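PDB 5IL6: polyketide synthase/nonribosomal peptide synthetase hybrid RzxB, which probably dehydrates beta-hydroxyacyl intermediates carried on an acyl carrier protein during assembly of the polyketide rhizoxin, through its double-hotdog dehydratase domain. Local coordinates for residues A[83-88]-A[232-237]; A[92-97]-A[118-123]; A[162-167]-A[224-229]; A[178-183]-A[215-220]; A[262-267]-A[278-283]. One frame throughout, in Å; residues are numbered along the deposited sequence.

In the fold
The dehydratase fold consists of two hotdog halves, and interaction 1 is the seam between them, where strand 77-85 pairs with strand 230-239. Interaction 5 continues the pairing into the second half: its centre lies about 11 Å from that of interaction 1, and Ser282 pairs with Ala232 and Gly233. Interaction 4 follows at about 14 Å between centres from interaction 5, with Leu217 and Leu218 packed on Phe263. Interaction 3 meets interaction 4 through Met164 and Met215. Interaction 2 stands apart in the first half, its centre about 40 Å from that of interaction 4. As in related dehydratases, the active site probably lies between the halves.

Interaction 1: residues A[83-88]-A[232-237]; sequences LSWRQP and AGLGQC
Leu83 and Leu234 form a hydrogen-bonded antiparallel pair at the seam of the double hotdog, the place where the strands of its two halves join. The backbone bonds come first. Leu83 N gives to Leu234 O at 3.0 Å, and Leu234 N returns the bond to Leu83 O at 2.9 Å. Two residues further on, Trp85 N reaches Ala232 O at 2.9 Å, but from above the carbonyl plane, 47° out of it. That oxygen also accepts a hydrogen bond from a water, which donates a second one to Trp85 O at 2.6 Å, so the water prolongs the pairing where the strands part. Between these bonds Gly233 CA lies 3.3 Å from Leu83 O, a CA-H...O contact in the non-hydrogen-bonded step opposite Ser84.

The apolar part centres on the indole of Trp85. Its CG is anti to the carbonyl carbon (chi1 -72°), and CE3 comes 3.7 Å from Gly233 N, so that the neighbouring peptide meets the ring at its edge. Leu83 CD2 sits 3.3 Å above the ring plane, over its centre. Leu234 CB approaches CZ3 obliquely, at 4.2 Å. An alanine in place of Trp85 would probably leave a gap beneath Leu83 and beside Leu234, and Gly53 O without the weak bond it receives from NE1.

In the wider fold, strand 124-135 flanks residues 83-85 on one side and strand 274-284 flanks residues 232-234 on the other, while Ile57 of helix 53-67 packs against Leu83, Trp85 and Leu234 together.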
# COMPACT_ATOMS: atom_id res chain seq x y z
N LEU A 83 1.59 7.94 -8.28
CA LEU A 83 2.29 7.90 -7.01
C LEU A 83 3.69 7.33 -7.22
O LEU A 83 3.88 6.41 -8.02
CB LEU A 83 1.52 7.05 -5.99
CG LEU A 83 2.13 6.85 -4.60
CD1 LEU A 83 1.01 6.61 -3.60
CD2 LEU A 83 3.12 5.69 -4.56
N SER A 84 4.66 7.89 -6.52
CA SER A 84 6.01 7.37 -6.52
C SER A 84 6.51 7.29 -5.08
O SER A 84 6.31 8.22 -4.30
CB SER A 84 6.95 8.24 -7.36
OG SER A 84 6.76 9.61 -7.06
N TRP A 85 7.15 6.18 -4.75
CA TRP A 85 7.86 6.02 -3.49
C TRP A 85 9.32 6.35 -3.72
O TRP A 85 9.93 5.85 -4.67
CB TRP A 85 7.74 4.60 -2.94
CG TRP A 85 6.39 4.23 -2.40
CD1 TRP A 85 5.90 4.53 -1.17
CD2 TRP A 85 5.37 3.48 -3.07
NE1 TRP A 85 4.63 4.01 -1.02
CE2 TRP A 85 4.29 3.36 -2.18
CE3 TRP A 85 5.27 2.89 -4.34
CZ2 TRP A 85 3.12 2.69 -2.51
CZ3 TRP A 85 4.11 2.22 -4.67
CH2 TRP A 85 3.05 2.13 -3.76
N ARG A 86 9.88 7.20 -2.87
CA ARG A 86 11.29 7.54 -2.97
C ARG A 86 12.07 6.76 -1.93
O ARG A 86 12.25 5.55 -2.07
CB ARG A 86 11.48 9.05 -2.82
CG ARG A 86 10.62 9.89 -3.74
CD ARG A 86 11.22 9.98 -5.13
NE ARG A 86 10.37 10.77 -6.02
CZ ARG A 86 9.93 10.39 -7.22
NH1 ARG A 86 10.27 9.22 -7.73
NH2 ARG A 86 9.16 11.21 -7.91
N GLN A 87 12.51 7.43 -0.88
CA GLN A 87 13.31 6.76 0.13
C GLN A 87 12.39 6.06 1.13
O GLN A 87 11.29 6.53 1.40
CB GLN A 87 14.18 7.77 0.87
CG GLN A 87 14.53 8.99 0.06
CD GLN A 87 15.76 9.70 0.58
OE1 GLN A 87 16.01 9.74 1.78
NE2 GLN A 87 16.55 10.25 -0.34
N PRO A 88 12.82 4.93 1.69
CA PRO A 88 12.03 4.32 2.76
C PRO A 88 12.11 5.18 4.01
O PRO A 88 13.07 5.91 4.24
CB PRO A 88 12.71 2.96 2.97
CG PRO A 88 13.68 2.81 1.82
CD PRO A 88 14.07 4.20 1.47
N ALA A 232 7.91 0.95 -6.21
CA ALA A 232 8.50 2.23 -6.58
C ALA A 232 7.51 3.20 -7.19
O ALA A 232 7.68 4.41 -7.03
CB ALA A 232 9.66 2.01 -7.57
N GLY A 233 6.49 2.71 -7.88
CA GLY A 233 5.50 3.59 -8.49
C GLY A 233 4.16 2.89 -8.57
O GLY A 233 4.07 1.66 -8.53
N LEU A 234 3.11 3.70 -8.67
CA LEU A 234 1.75 3.20 -8.79
C LEU A 234 0.97 4.12 -9.72
O LEU A 234 0.85 5.32 -9.46
CB LEU A 234 1.08 3.12 -7.42
CG LEU A 234 -0.38 2.66 -7.40
CD1 LEU A 234 -0.59 1.41 -8.23
CD2 LEU A 234 -0.82 2.43 -5.97
N GLY A 235 0.44 3.54 -10.81
CA GLY A 235 -0.32 4.34 -11.76
C GLY A 235 -1.60 4.88 -11.17
O GLY A 235 -1.92 6.07 -11.32
N GLN A 236 -2.36 4.03 -10.49
CA GLN A 236 -3.60 4.44 -9.85
C GLN A 236 -3.91 3.54 -8.66
O GLN A 236 -3.65 2.34 -8.71
CB GLN A 236 -4.80 4.37 -10.80
CG GLN A 236 -4.77 5.31 -11.99
CD GLN A 236 -6.02 5.16 -12.83
OE1 GLN A 236 -6.23 4.14 -13.48
NE2 GLN A 236 -6.88 6.18 -12.80
N CYS A 237 -4.47 4.14 -7.62
CA CYS A 237 -5.09 3.39 -6.52
C CYS A 237 -6.49 3.95 -6.36
O CYS A 237 -6.66 5.12 -5.99
CB CYS A 237 -4.30 3.51 -5.22
SG CYS A 237 -5.05 2.56 -3.87
O HOH W 1 10.22 5.88 -7.29

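Interaction 2: residues A[92-97]-A[118-123]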
# COMPACT_ATOMS: atom_id res chain seq x y z
N ASP A 92 14.10 7.44 13.51
CA ASP A 92 15.40 7.64 14.13
C ASP A 92 15.38 8.92 14.94
O ASP A 92 14.41 9.69 14.90
CB ASP A 92 16.53 7.65 13.09
CG ASP A 92 16.36 8.74 12.05
OD1 ASP A 92 15.92 9.86 12.40
OD2 ASP A 92 16.68 8.49 10.86
N ALA A 93 16.46 9.15 15.68
CA ALA A 93 16.56 10.35 16.51
C ALA A 93 16.46 11.62 15.68
O ALA A 93 16.00 12.65 16.18
CB ALA A 93 17.87 10.33 17.30
N ALA A 94 16.91 11.58 14.43
CA ALA A 94 16.91 12.77 13.59
C ALA A 94 15.50 13.27 13.30
O ALA A 94 15.20 14.45 13.47
CB ALA A 94 17.63 12.47 12.29
N ASN A 95 14.62 12.37 12.87
CA ASN A 95 13.27 12.76 12.52
C ASN A 95 12.31 12.64 13.69
O ASN A 95 11.17 13.10 13.58
CB ASN A 95 12.75 11.92 11.34
CG ASN A 95 12.79 10.42 11.61
OD1 ASN A 95 12.60 9.97 12.74
ND2 ASN A 95 13.01 9.64 10.56
N ASN A 96 12.73 12.04 14.80
CA ASN A 96 11.89 11.90 15.98
C ASN A 96 10.61 11.14 15.65
O ASN A 96 9.58 11.30 16.31
CB ASN A 96 11.57 13.27 16.58
CG ASN A 96 10.90 13.18 17.94
OD1 ASN A 96 11.29 12.37 18.78
ND2 ASN A 96 9.90 14.02 18.16
N GLY A 97 10.67 10.31 14.61
CA GLY A 97 9.51 9.56 14.17
C GLY A 97 8.46 10.38 13.46
O GLY A 97 7.36 9.87 13.21
N TYR A 118 12.45 14.90 8.07
CA TYR A 118 13.73 15.59 8.14
C TYR A 118 14.83 14.62 8.60
O TYR A 118 14.60 13.77 9.46
CB TYR A 118 13.64 16.77 9.10
CG TYR A 118 12.81 17.90 8.55
CD1 TYR A 118 13.34 18.80 7.64
CD2 TYR A 118 11.47 18.03 8.90
CE1 TYR A 118 12.57 19.83 7.12
CE2 TYR A 118 10.69 19.05 8.39
CZ TYR A 118 11.24 19.94 7.50
OH TYR A 118 10.47 20.96 6.99
N ASP A 119 16.01 14.76 8.01
CA ASP A 119 17.15 13.91 8.32
C ASP A 119 18.02 14.57 9.40
O ASP A 119 17.72 15.66 9.88
CB ASP A 119 17.94 13.58 7.05
CG ASP A 119 18.76 14.75 6.55
OD1 ASP A 119 18.50 15.89 6.96
OD2 ASP A 119 19.67 14.51 5.73
N GLN A 120 19.11 13.89 9.77
CA GLN A 120 20.05 14.47 10.72
C GLN A 120 20.56 15.83 10.28
O GLN A 120 20.85 16.69 11.12
CB GLN A 120 21.25 13.53 10.94
CG GLN A 120 21.02 12.38 11.92
CD GLN A 120 20.38 11.16 11.29
OE1 GLN A 120 19.97 11.18 10.13
NE2 GLN A 120 20.24 10.09 12.08
N ALA A 121 20.68 16.06 8.97
CA ALA A 121 21.22 17.31 8.45
C ALA A 121 20.23 18.46 8.47
O ALA A 121 20.58 19.55 7.99
CB ALA A 121 21.70 17.10 7.02
N ALA A 122 19.02 18.27 8.98
CA ALA A 122 17.95 19.26 8.92
C ALA A 122 17.43 19.41 7.50
O ALA A 122 16.71 20.37 7.20
CB ALA A 122 18.38 20.64 9.45
N GLN A 123 17.77 18.47 6.61
CA GLN A 123 17.35 18.50 5.23
C GLN A 123 16.02 17.76 5.10
O GLN A 123 15.86 16.66 5.64
CB GLN A 123 18.40 17.83 4.34
CG GLN A 123 19.77 18.50 4.39
CD GLN A 123 19.78 19.90 3.80
OE1 GLN A 123 19.47 20.87 4.48
NE2 GLN A 123 20.17 20.00 2.54
O HOH W 2 10.72 14.51 10.46
O HOH W 3 14.69 11.24 8.63
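Ala94 presses its methyl group onto Gln120 where two surface loops of the first hotdog half meet. One is an Asx-stabilised loop leading into strand 98-105, the other a type I turn from Asp119 to Ala122 between strands 110-118 and 124-135. The tight part is small. Ala94 CB approaches Gln120 CD to 3.2 Å and is almost as near to CG, OE1 and NE2, because the chain of Gln120 bends at chi2 (85°) and brings CD back to the methyl. Beside it Asn95 CB lies 3.2 Å from Tyr118 O.

Within the first loop the backbone is gripped by two side chains. Asp92 OD1 accepts from Asn95 N at 2.9 Å. In return Asn95 OD1 takes Asp92 N at 3.0 Å and Gly97 N at 2.7 Å, the two donors arriving from opposite faces of its plane. With ND2 also bonded to Ser90 O, the Asn95 amide is likely to have little freedom to rotate.

The remainder is loose. Asp92 OD2 stays 4.1 Å from Gln120 NE2, with the carboxylate and amide planes 47° apart, and the two loops share no direct hydrogen bond. Water takes over this task: one molecule accepts from Tyr118 N and reaches Asn95 O weakly. A second accepts from Asn95 ND2 at 3.0 Å and donates to Tyr118 O at 2.7 Å.

Interaction 3: residues A[162-167]-A[224-229]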
# COMPACT_ATOMS: atom_id res chain seq x y z
N ALA A 162 12.25 -13.17 2.21
CA ALA A 162 13.29 -13.17 3.22
C ALA A 162 14.68 -13.25 2.59
O ALA A 162 15.63 -12.63 3.07
CB ALA A 162 13.07 -14.32 4.20
N ALA A 163 14.80 -14.03 1.51
CA ALA A 163 16.09 -14.13 0.83
C ALA A 163 16.53 -12.81 0.21
O ALA A 163 17.73 -12.57 0.07
CB ALA A 163 16.02 -15.22 -0.25
N MET A 164 15.59 -11.95 -0.17
CA MET A 164 15.94 -10.64 -0.71
C MET A 164 16.11 -9.58 0.37
O MET A 164 16.54 -8.47 0.06
CB MET A 164 14.92 -10.18 -1.76
CG MET A 164 13.53 -9.86 -1.26
SD MET A 164 12.46 -9.21 -2.57
CE MET A 164 12.72 -10.39 -3.89
N GLY A 165 15.76 -9.90 1.62
CA GLY A 165 15.97 -8.99 2.73
C GLY A 165 14.72 -8.46 3.41
O GLY A 165 14.83 -7.55 4.24
N ILE A 166 13.54 -9.01 3.11
CA ILE A 166 12.28 -8.51 3.66
C ILE A 166 11.71 -9.58 4.58
O ILE A 166 11.45 -10.71 4.15
CB ILE A 166 11.28 -8.16 2.55
CG1 ILE A 166 11.88 -7.12 1.60
CG2 ILE A 166 9.98 -7.63 3.16
CD1 ILE A 166 11.05 -6.88 0.35
N GLU A 167 11.51 -9.22 5.85
CA GLU A 167 10.97 -10.12 6.86
C GLU A 167 9.73 -9.49 7.47
O GLU A 167 9.74 -8.31 7.83
CB GLU A 167 12.01 -10.43 7.93
CG GLU A 167 13.29 -11.03 7.37
CD GLU A 167 13.69 -12.31 8.07
OE1 GLU A 167 14.78 -12.34 8.69
OE2 GLU A 167 12.91 -13.28 8.02
N GLU A 224 17.36 -17.86 -6.43
CA GLU A 224 17.28 -18.16 -5.01
C GLU A 224 17.53 -16.91 -4.16
O GLU A 224 16.84 -16.68 -3.16
CB GLU A 224 18.29 -19.26 -4.66
CG GLU A 224 18.08 -19.90 -3.30
CD GLU A 224 19.12 -20.96 -3.00
OE1 GLU A 224 19.84 -21.36 -3.94
OE2 GLU A 224 19.22 -21.39 -1.83
N ARG A 225 18.51 -16.09 -4.55
CA ARG A 225 18.86 -14.87 -3.83
C ARG A 225 18.72 -13.68 -4.77
O ARG A 225 19.72 -13.09 -5.21
CB ARG A 225 20.28 -14.95 -3.27
CG ARG A 225 21.34 -15.29 -4.31
CD ARG A 225 22.66 -15.67 -3.67
NE ARG A 225 23.39 -16.62 -4.50
CZ ARG A 225 23.14 -17.92 -4.54
NH1 ARG A 225 22.18 -18.44 -3.80
NH2 ARG A 225 23.85 -18.71 -5.34
N PRO A 226 17.49 -13.29 -5.10
CA PRO A 226 17.31 -12.16 -6.01
C PRO A 226 17.64 -10.85 -5.33
O PRO A 226 17.74 -10.76 -4.10
CB PRO A 226 15.82 -12.24 -6.37
CG PRO A 226 15.20 -12.77 -5.12
CD PRO A 226 16.21 -13.74 -4.54
N ALA A 227 17.80 -9.81 -6.14
CA ALA A 227 18.00 -8.48 -5.59
C ALA A 227 16.73 -8.01 -4.88
O ALA A 227 15.62 -8.47 -5.17
CB ALA A 227 18.40 -7.49 -6.68
N LEU A 228 16.91 -7.09 -3.95
CA LEU A 228 15.78 -6.54 -3.22
C LEU A 228 14.86 -5.78 -4.16
O LEU A 228 15.30 -4.90 -4.90
CB LEU A 228 16.27 -5.63 -2.10
CG LEU A 228 15.20 -4.82 -1.36
CD1 LEU A 228 14.16 -5.72 -0.72
CD2 LEU A 228 15.84 -3.92 -0.32
N LEU A 229 13.58 -6.13 -4.13
CA LEU A 229 12.56 -5.46 -4.93
C LEU A 229 11.57 -4.78 -4.00
O LEU A 229 11.09 -5.40 -3.04
CB LEU A 229 11.82 -6.45 -5.83
CG LEU A 229 12.62 -7.16 -6.92
CD1 LEU A 229 11.75 -8.21 -7.59
CD2 LEU A 229 13.15 -6.17 -7.94
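Met164 lays its terminal CE against the ring of Pro226, 3.7 Å from CG, the two side chains crossing at about a right angle. It belongs to the last turn of helix 154-164, which ends in a Schellman motif at Gly165. There the positive phi of 115° would jam a CB against the preceding carbonyl oxygen, and Gly165 N bonds back to Ala162 O at 3.1 Å. The chain then leaves directly as strand 166-168.

The methionine supplies most of what its own segment offers to loop 224-229. Its chain bends at chi3 (49°), which brings CE to the proline while SD faces the backbone of Leu229. Leu229 N points almost straight at the sulfur, with an angle at the hydrogen of 165°, but at 3.6 Å from SD this is a weak hydrogen bond. An alanine in place of Met164 would probably leave Leu229 N without its sulfur acceptor and open a gap beside Pro226. Met215 and Leu222 also pack on Met164, linking the end of the helix to the long connection that follows helix 204-212.

On either side of the methionine the contacts are simpler. Ala163 CB touches Glu224 O at 3.4 Å at the exposed end. At the other, Leu228 CB rests 3.6 Å from Met164 O, and its branch crosses Ile166. This is the tightest packing here: Leu228 CD1 and Ile166 CD1 are only 3.5 Å apart, closer than carbons usually approach, and Ile166 CD1 also lies 3.7 Å from Leu229 O.

Interaction 4: residues A[178-183]-A[215-220]; sequences LVRQGD and MALLLD
Arg180 stretches its side chain obliquely across Leu217, joining strand 175-181 to the irregular chain that follows helix 204-212. Its torsions are those of a fully extended arm, with chi1, chi2 and chi3 all within 4° of 180°. This shape carries the aliphatic part past the leucine: CD lies 3.7 Å from Ala216 O, and NE the same 3.7 Å from Leu217 CD2. The guanidinium is held by the turn just past its own strand. Arg180 NE donates to Gly182 O at 2.8 Å, nearly straight at 175°, with the oxygen lying in the guanidinium plane. Gly182, with a positive phi that favours glycine, turns the chain there, and its carbonyl faces the arginine. Leu217 O and CA lie over one face of the same group.

Leu217 sets its CG anti to the carbonyl carbon (chi1 -61°), and both branches reach the turn at Asp183: CD1 meets Asp183 O at 3.6 Å, and CD2 lies between Asp183 C and the arginine. Farther in, Leu178 CD1 touches Ala216 CB at 4.0 Å, and Cys157 of helix 154-164 and Ala187 of strand 184-190 also pack on Leu178.

The charged end is weaker. Arg180 NH1 and Asp220 OD2 form a long salt bridge of 3.6 Å, and the aspartate is poorly ordered. Asp183 pairs instead with Arg252. The chemistry thus suggests that the loop is held mainly by packing on an extended arginine chain, and that the charge of Asp220 would add at most a diffuse attraction, whereas the local NE bond sets the orientation of the guanidinium.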
# COMPACT_ATOMS: atom_id res chain seq x y z
N LEU A 178 -2.60 -18.92 -2.08
CA LEU A 178 -2.25 -18.40 -3.39
C LEU A 178 -2.50 -19.48 -4.42
O LEU A 178 -2.14 -20.64 -4.21
CB LEU A 178 -0.77 -17.98 -3.47
CG LEU A 178 -0.27 -16.75 -2.70
CD1 LEU A 178 1.25 -16.71 -2.73
CD2 LEU A 178 -0.87 -15.48 -3.26
N VAL A 179 -3.11 -19.10 -5.54
CA VAL A 179 -3.22 -19.97 -6.70
C VAL A 179 -2.84 -19.18 -7.94
O VAL A 179 -3.16 -17.99 -8.05
CB VAL A 179 -4.64 -20.57 -6.85
CG1 VAL A 179 -4.99 -21.41 -5.63
CG2 VAL A 179 -5.67 -19.47 -7.06
N ARG A 180 -2.13 -19.83 -8.86
CA ARG A 180 -1.63 -19.19 -10.06
C ARG A 180 -2.23 -19.85 -11.30
O ARG A 180 -2.31 -21.08 -11.38
CB ARG A 180 -0.10 -19.27 -10.14
CG ARG A 180 0.47 -18.65 -11.40
CD ARG A 180 1.99 -18.66 -11.40
NE ARG A 180 2.51 -18.11 -12.65
CZ ARG A 180 3.80 -18.06 -12.97
NH1 ARG A 180 4.72 -18.53 -12.13
NH2 ARG A 180 4.17 -17.54 -14.13
N GLN A 181 -2.66 -19.02 -12.24
CA GLN A 181 -3.17 -19.48 -13.54
C GLN A 181 -2.48 -18.64 -14.61
O GLN A 181 -2.92 -17.53 -14.92
CB GLN A 181 -4.69 -19.35 -13.62
CG GLN A 181 -5.28 -19.86 -14.92
CD GLN A 181 -5.21 -21.37 -15.02
OE1 GLN A 181 -4.29 -21.93 -15.62
NE2 GLN A 181 -6.20 -22.05 -14.44
N GLY A 182 -1.40 -19.17 -15.17
CA GLY A 182 -0.65 -18.41 -16.16
C GLY A 182 -0.04 -17.17 -15.53
O GLY A 182 0.66 -17.25 -14.52
N ASP A 183 -0.30 -16.02 -16.14
CA ASP A 183 0.21 -14.75 -15.64
C ASP A 183 -0.75 -14.08 -14.66
O ASP A 183 -0.64 -12.87 -14.41
CB ASP A 183 0.51 -13.80 -16.80
CG ASP A 183 -0.69 -13.58 -17.71
OD1 ASP A 183 -1.81 -13.99 -17.32
OD2 ASP A 183 -0.51 -13.00 -18.80
N MET A 215 4.40 -12.04 -5.57
CA MET A 215 5.46 -13.04 -5.55
C MET A 215 4.99 -14.36 -6.14
O MET A 215 5.81 -15.15 -6.63
CB MET A 215 5.97 -13.23 -4.12
CG MET A 215 7.13 -14.21 -4.01
SD MET A 215 8.54 -13.68 -4.99
CE MET A 215 9.15 -12.32 -3.99
N ALA A 216 3.68 -14.64 -6.09
CA ALA A 216 3.16 -15.85 -6.72
C ALA A 216 3.59 -15.93 -8.18
O ALA A 216 3.83 -17.02 -8.70
CB ALA A 216 1.64 -15.88 -6.61
N LEU A 217 3.67 -14.78 -8.85
CA LEU A 217 4.00 -14.72 -10.26
C LEU A 217 5.50 -14.63 -10.53
O LEU A 217 5.91 -14.65 -11.70
CB LEU A 217 3.29 -13.53 -10.90
CG LEU A 217 1.76 -13.58 -10.84
CD1 LEU A 217 1.14 -12.30 -11.39
CD2 LEU A 217 1.22 -14.79 -11.61
N LEU A 218 6.33 -14.53 -9.49
CA LEU A 218 7.76 -14.30 -9.66
C LEU A 218 8.65 -15.42 -9.13
O LEU A 218 9.87 -15.37 -9.37
CB LEU A 218 8.18 -12.99 -8.99
CG LEU A 218 7.49 -11.71 -9.49
CD1 LEU A 218 7.96 -10.52 -8.68
CD2 LEU A 218 7.78 -11.49 -10.97
N LEU A 219 8.10 -16.42 -8.44
CA LEU A 219 8.95 -17.45 -7.84
C LEU A 219 9.85 -18.10 -8.89
O LEU A 219 11.04 -18.32 -8.63
CB LEU A 219 8.09 -18.50 -7.15
CG LEU A 219 7.48 -18.12 -5.80
CD1 LEU A 219 6.49 -19.18 -5.34
CD2 LEU A 219 8.56 -17.91 -4.74
N ASP A 220 9.31 -18.42 -10.06
CA ASP A 220 10.10 -19.09 -11.09
C ASP A 220 11.10 -18.14 -11.74
O ASP A 220 12.23 -18.54 -12.04
CB ASP A 220 9.17 -19.72 -12.13
CG ASP A 220 8.46 -20.95 -11.61
OD1 ASP A 220 9.10 -21.76 -10.90
OD2 ASP A 220 7.26 -21.11 -11.90

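Interaction 5: residues A[262-267]-A[278-283]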
# COMPACT_ATOMS: atom_id res chain seq x y z
N CYS A 262 5.88 -5.13 -13.15
CA CYS A 262 4.65 -4.35 -13.07
C CYS A 262 3.45 -5.27 -12.98
O CYS A 262 3.42 -6.33 -13.62
CB CYS A 262 4.52 -3.42 -14.28
SG CYS A 262 3.17 -2.23 -14.15
N PHE A 263 2.46 -4.87 -12.18
CA PHE A 263 1.27 -5.68 -11.94
C PHE A 263 0.05 -4.79 -11.83
O PHE A 263 0.14 -3.62 -11.45
CB PHE A 263 1.40 -6.51 -10.65
CG PHE A 263 2.63 -7.37 -10.60
CD1 PHE A 263 3.82 -6.86 -10.11
CD2 PHE A 263 2.59 -8.68 -11.03
CE1 PHE A 263 4.95 -7.64 -10.05
CE2 PHE A 263 3.72 -9.47 -10.97
CZ PHE A 263 4.90 -8.95 -10.48
N ASP A 264 -1.11 -5.36 -12.14
CA ASP A 264 -2.40 -4.78 -11.78
C ASP A 264 -3.06 -5.67 -10.74
O ASP A 264 -3.00 -6.90 -10.83
CB ASP A 264 -3.32 -4.63 -13.00
CG ASP A 264 -2.68 -3.84 -14.12
OD1 ASP A 264 -2.25 -2.69 -13.88
OD2 ASP A 264 -2.62 -4.36 -15.26
N LEU A 265 -3.69 -5.05 -9.74
CA LEU A 265 -4.33 -5.78 -8.66
C LEU A 265 -5.74 -5.25 -8.46
O LEU A 265 -6.03 -4.07 -8.72
CB LEU A 265 -3.56 -5.66 -7.34
CG LEU A 265 -2.14 -6.23 -7.28
CD1 LEU A 265 -1.12 -5.28 -7.91
CD2 LEU A 265 -1.75 -6.54 -5.84
N ALA A 266 -6.63 -6.13 -8.00
CA ALA A 266 -7.98 -5.75 -7.63
C ALA A 266 -8.34 -6.49 -6.36
O ALA A 266 -8.12 -7.70 -6.25
CB ALA A 266 -8.98 -6.07 -8.75
N LEU A 267 -8.90 -5.76 -5.40
CA LEU A 267 -9.25 -6.31 -4.09
C LEU A 267 -10.76 -6.48 -4.03
O LEU A 267 -11.51 -5.55 -4.32
CB LEU A 267 -8.77 -5.39 -2.97
CG LEU A 267 -7.25 -5.36 -2.73
CD1 LEU A 267 -6.49 -4.75 -3.90
CD2 LEU A 267 -6.93 -4.61 -1.44
N LEU A 278 -5.68 -1.40 -7.93
CA LEU A 278 -4.34 -0.87 -8.12
C LEU A 278 -3.90 -1.17 -9.55
O LEU A 278 -3.75 -2.34 -9.91
CB LEU A 278 -3.35 -1.47 -7.13
CG LEU A 278 -3.38 -0.97 -5.68
CD1 LEU A 278 -4.58 -1.53 -4.93
CD2 LEU A 278 -2.09 -1.36 -4.98
N ASN A 279 -3.70 -0.12 -10.34
CA ASN A 279 -3.27 -0.27 -11.73
C ASN A 279 -1.82 0.17 -11.87
O ASN A 279 -1.45 1.26 -11.43
CB ASN A 279 -4.17 0.54 -12.66
CG ASN A 279 -5.59 0.00 -12.72
OD1 ASN A 279 -5.80 -1.21 -12.78
ND2 ASN A 279 -6.57 0.90 -12.71
N GLN A 280 -1.02 -0.69 -12.49
CA GLN A 280 0.38 -0.39 -12.82
C GLN A 280 1.20 -0.14 -11.55
O GLN A 280 1.77 0.93 -11.34
CB GLN A 280 0.46 0.79 -13.79
CG GLN A 280 -0.38 0.61 -15.05
CD GLN A 280 0.19 -0.46 -15.97
OE1 GLN A 280 1.36 -0.41 -16.36
NE2 GLN A 280 -0.64 -1.43 -16.32
N LEU A 281 1.24 -1.16 -10.70
CA LEU A 281 2.10 -1.17 -9.52
C LEU A 281 3.48 -1.67 -9.93
O LEU A 281 3.64 -2.84 -10.30
CB LEU A 281 1.50 -2.05 -8.42
CG LEU A 281 2.34 -2.24 -7.16
CD1 LEU A 281 2.55 -0.92 -6.44
CD2 LEU A 281 1.70 -3.27 -6.24
N SER A 282 4.48 -0.79 -9.86
CA SER A 282 5.82 -1.09 -10.35
C SER A 282 6.76 -1.42 -9.20
O SER A 282 6.89 -0.64 -8.25
CB SER A 282 6.37 0.09 -11.15
OG SER A 282 7.69 -0.18 -11.61
N PHE A 283 7.43 -2.57 -9.30
CA PHE A 283 8.48 -2.98 -8.38
C PHE A 283 9.84 -2.79 -9.06
O PHE A 283 10.00 -3.13 -10.24
CB PHE A 283 8.32 -4.44 -7.95
CG PHE A 283 7.12 -4.69 -7.09
CD1 PHE A 283 5.86 -4.79 -7.64
CD2 PHE A 283 7.26 -4.86 -5.72
CE1 PHE A 283 4.75 -5.04 -6.85
CE2 PHE A 283 6.16 -5.11 -4.92
CZ PHE A 283 4.91 -5.20 -5.49
O HOH W 4 -6.23 -3.76 -11.45
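Asp264 and Gln280 lie side by side across the hairpin of strands 261-268 and 274-284, at a G1 beta bulge where Gln280 and Leu281 both face Phe263. Gln280 takes a positive phi (62°), and its backbone N turns to Asp264 OD1, 2.7 Å away. The same oxygen receives a weak second bond from Gln280 NE2 at 3.2 Å, so the carboxylate holds both the bulged peptide and the side chain attached to it. The two flat groups are not coplanar; their planes stand 50° apart.

Regular pairing closes on both sides of this irregularity. Leu281 N bonds to Phe263 O at 2.8 Å, and Phe263 N completes the pair by giving to Leu281 O. Past the bulge, Leu265 N meets Leu278 O at 2.7 Å, with Leu278 N bonding back to Leu265 O.

Phe263, Leu265, Leu278 and Leu281 share one face of the sheet, and Leu267 and Phe283 add to its apolar layer. Leu265 CD1 touches Leu281 CD2 at 3.8 Å, and Leu267 CD1 reaches Leu278 CD1 at 3.9 Å. The Phe263 and Phe283 rings meet through their CD1 and CE1 atoms, the two CD1 atoms 3.8 Å apart, with planes 82° to each other in an oblique pair.

Beyond this layer, Leu207 and Met211 of helix 204-212 pack on Leu278, and Met211 also on Leu281, as expected for a hotdog sheet wrapped round its helix. Val214 touches both phenylalanines, and strands 246-254 and 230-239 flank the hairpin. On the face of Cys262 and Ser282, Cys262 SG comes within 3.4 Å of Gln280 OE1.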